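Local coordinates for conserved hypothetical protein (Pseudomonas aeruginosa PAO1, PDB 1TE5) that is of unknown function but is predicted to be a class-II glutamine amidotransferase, probably releasing ammonia from glutamine for transfer to an acceptor, at residues A[20-25]-A[31-36]. Sequence-based numbering, arbitrary orientation.
Sequences TGLMQR and PHRDGW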
loop_
_atom_site.group_PDB
_atom_site.type_symbol
_atom_site.label_atom_id
_atom_site.label_comp_id
_atom_site.label_asym_id
_atom_site.label_seq_id
_atom_site.Cartn_x
_atom_site.Cartn_y
_atom_site.Cartn_z
ATOM N N THR A 20 -22.349 3.507 0.722
ATOM C CA THR A 20 -23.534 3.911 1.466
ATOM C C THR A 20 -23.243 3.487 2.907
ATOM O O THR A 20 -22.801 2.356 3.143
ATOM C CB THR A 20 -24.832 3.192 0.965
ATOM O OG1 THR A 20 -25.154 3.611 -0.368
ATOM C CG2 THR A 20 -26.023 3.521 1.880
ATOM N N GLY A 21 -23.405 4.420 3.845
ATOM C CA GLY A 21 -23.169 4.109 5.245
ATOM C C GLY A 21 -24.018 2.927 5.681
ATOM O O GLY A 21 -25.077 2.674 5.101
ATOM N N LEU A 22 -23.533 2.182 6.667
ATOM C CA LEU A 22 -24.248 1.020 7.189
ATOM C C LEU A 22 -25.709 1.334 7.554
ATOM O O LEU A 22 -26.039 2.467 7.933
ATOM C CB LEU A 22 -23.527 0.503 8.436
ATOM C CG LEU A 22 -22.047 0.178 8.289
ATOM C CD1 LEU A 22 -21.434 -0.009 9.649
ATOM C CD2 LEU A 22 -21.895 -1.067 7.451
ATOM N N MET A 23 -26.576 0.331 7.442
ATOM C CA MET A 23 -27.989 0.490 7.787
ATOM C C MET A 23 -28.676 -0.850 8.018
ATOM O O MET A 23 -28.214 -1.882 7.540
ATOM C CB MET A 23 -28.746 1.272 6.701
ATOM C CG MET A 23 -28.900 0.555 5.362
ATOM S SD MET A 23 -29.985 1.451 4.211
ATOM C CE MET A 23 -31.428 0.376 4.176
ATOM N N GLN A 24 -29.780 -0.829 8.762
ATOM C CA GLN A 24 -30.554 -2.044 9.030
ATOM C C GLN A 24 -31.385 -2.374 7.779
ATOM O O GLN A 24 -32.289 -1.616 7.414
ATOM C CB GLN A 24 -31.463 -1.821 10.243
ATOM C CG GLN A 24 -30.714 -1.390 11.512
ATOM C CD GLN A 24 -29.859 -2.505 12.125
ATOM O OE1 GLN A 24 -29.021 -3.114 11.450
ATOM N NE2 GLN A 24 -30.069 -2.770 13.413
ATOM N N ARG A 25 -31.078 -3.495 7.126
ATOM C CA ARG A 25 -31.779 -3.881 5.896
ATOM C C ARG A 25 -32.416 -5.278 5.859
ATOM O O ARG A 25 -32.657 -5.906 6.896
ATOM C CB ARG A 25 -30.835 -3.717 4.695
ATOM C CG ARG A 25 -29.492 -4.444 4.832
ATOM C CD ARG A 25 -28.647 -4.319 3.563
ATOM N NE ARG A 25 -28.418 -2.927 3.181
ATOM C CZ ARG A 25 -29.123 -2.271 2.257
ATOM N NH1 ARG A 25 -28.845 -1.002 1.986
ATOM N NH2 ARG A 25 -30.107 -2.878 1.600
ATOM N N PRO A 31 -25.707 -4.477 10.072
ATOM C CA PRO A 31 -24.862 -3.910 11.116
ATOM C C PRO A 31 -23.397 -4.016 10.660
ATOM O O PRO A 31 -22.555 -3.215 11.050
ATOM C CB PRO A 31 -25.176 -4.802 12.319
ATOM C CG PRO A 31 -25.441 -6.121 11.685
ATOM C CD PRO A 31 -26.321 -5.736 10.522
ATOM N N HIS A 32 -23.123 -4.940 9.738
ATOM C CA HIS A 32 -21.756 -5.140 9.229
ATOM C C HIS A 32 -21.575 -4.746 7.755
ATOM O O HIS A 32 -22.545 -4.467 7.057
ATOM C CB HIS A 32 -21.365 -6.605 9.371
ATOM C CG HIS A 32 -21.861 -7.457 8.250
ATOM N ND1 HIS A 32 -23.166 -7.409 7.803
ATOM C CD2 HIS A 32 -21.219 -8.331 7.442
ATOM C CE1 HIS A 32 -23.300 -8.214 6.764
ATOM N NE2 HIS A 32 -22.134 -8.785 6.526
ATOM N N ARG A 33 -20.333 -4.833 7.285
ATOM C CA ARG A 33 -19.948 -4.524 5.905
ATOM C C ARG A 33 -18.936 -5.544 5.394
ATOM O O ARG A 33 -18.011 -5.919 6.107
ATOM C CB ARG A 33 -19.302 -3.134 5.809
ATOM C CG ARG A 33 -18.845 -2.758 4.406
ATOM C CD ARG A 33 -18.025 -1.477 4.417
ATOM N NE ARG A 33 -18.747 -0.379 5.051
ATOM C CZ ARG A 33 -19.684 0.347 4.453
ATOM N NH1 ARG A 33 -20.295 1.315 5.115
ATOM N NH2 ARG A 33 -19.999 0.112 3.190
ATOM N N ASP A 34 -19.144 -6.017 4.173
ATOM C CA ASP A 34 -18.234 -6.979 3.568
ATOM C C ASP A 34 -16.934 -6.313 3.137
ATOM O O ASP A 34 -16.926 -5.185 2.653
ATOM C CB ASP A 34 -18.873 -7.650 2.351
ATOM C CG ASP A 34 -19.669 -8.892 2.703
ATOM O OD1 ASP A 34 -20.423 -9.367 1.830
ATOM O OD2 ASP A 34 -19.534 -9.406 3.831
ATOM N N GLY A 35 -15.850 -7.065 3.259
ATOM C CA GLY A 35 -14.523 -6.578 2.883
ATOM C C GLY A 35 -14.376 -5.999 1.482
ATOM O O GLY A 35 -15.035 -6.447 0.538
ATOM N N TRP A 36 -13.509 -5.002 1.340
ATOM C CA TRP A 36 -13.311 -4.351 0.049
ATOM C C TRP A 36 -11.862 -3.930 -0.171
ATOM O O TRP A 36 -11.066 -3.896 0.762
ATOM C CB TRP A 36 -14.219 -3.120 -0.049
ATOM C CG TRP A 36 -13.969 -2.143 1.050
ATOM C CD1 TRP A 36 -14.426 -2.222 2.337
ATOM C CD2 TRP A 36 -13.131 -0.981 0.993
ATOM N NE1 TRP A 36 -13.918 -1.187 3.086
ATOM C CE2 TRP A 36 -13.120 -0.411 2.288
ATOM C CE3 TRP A 36 -12.387 -0.370 -0.023
ATOM C CZ2 TRP A 36 -12.390 0.734 2.592
ATOM C CZ3 TRP A 36 -11.663 0.766 0.281
ATOM C CH2 TRP A 36 -11.671 1.308 1.581
#
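The guanidinium group of Arg33 has CD2 of Leu22 over one face and the carbonyl oxygen of Thr20 at its edge, in the plane of the group and facing its NH1/NH2 side, with CA of Gly21 also near that plane. CD2 of Leu22 lies 3.7 Å from NH1 of Arg33 and equally close to the CB of the same arginine, so the methyl bridges the foot and the head of a side chain that folds back over it. That fold comes from the torsions: the chain leaves extended, CG anti to the backbone N (chi1 179°), then turns at chi3 (-55°) and brings its head up to the 20-25 backbone. There NH1 donates a weak, long hydrogen bond to O of Thr20, 3.4 Å away and fairly straight at 158° about the hydrogen. The stronger partner of NH1 is the carboxylate of Asp57, through a salt bridge, and the other oxygen of that carboxylate accepts the backbone N-H of Leu22.

Leu22 also packs on the backbone of 31-36. Its two methyls rest against successive carbonyl oxygens, CD1 at 3.7 Å from O of Pro31 and CD2 at 3.5 Å from O of His32. Farther out, the bent side chain of Gln24 crosses the Pro31 ring at about a right angle, its OE1 3.8 Å from N of Pro31, a loose contact with no hydrogen bond.

The contact joins the two limbs of the surface loop linking strand 12-19 to strand 35-42, strands of different sheets in what is predicted to be an Ntn-type amidotransferase. With one weak bond directly between the limbs, their direct contact rests largely on the packing of Leu22, while Asp57 ties both together from outside, its carboxylate probably offsetting the charge of the buried arginine.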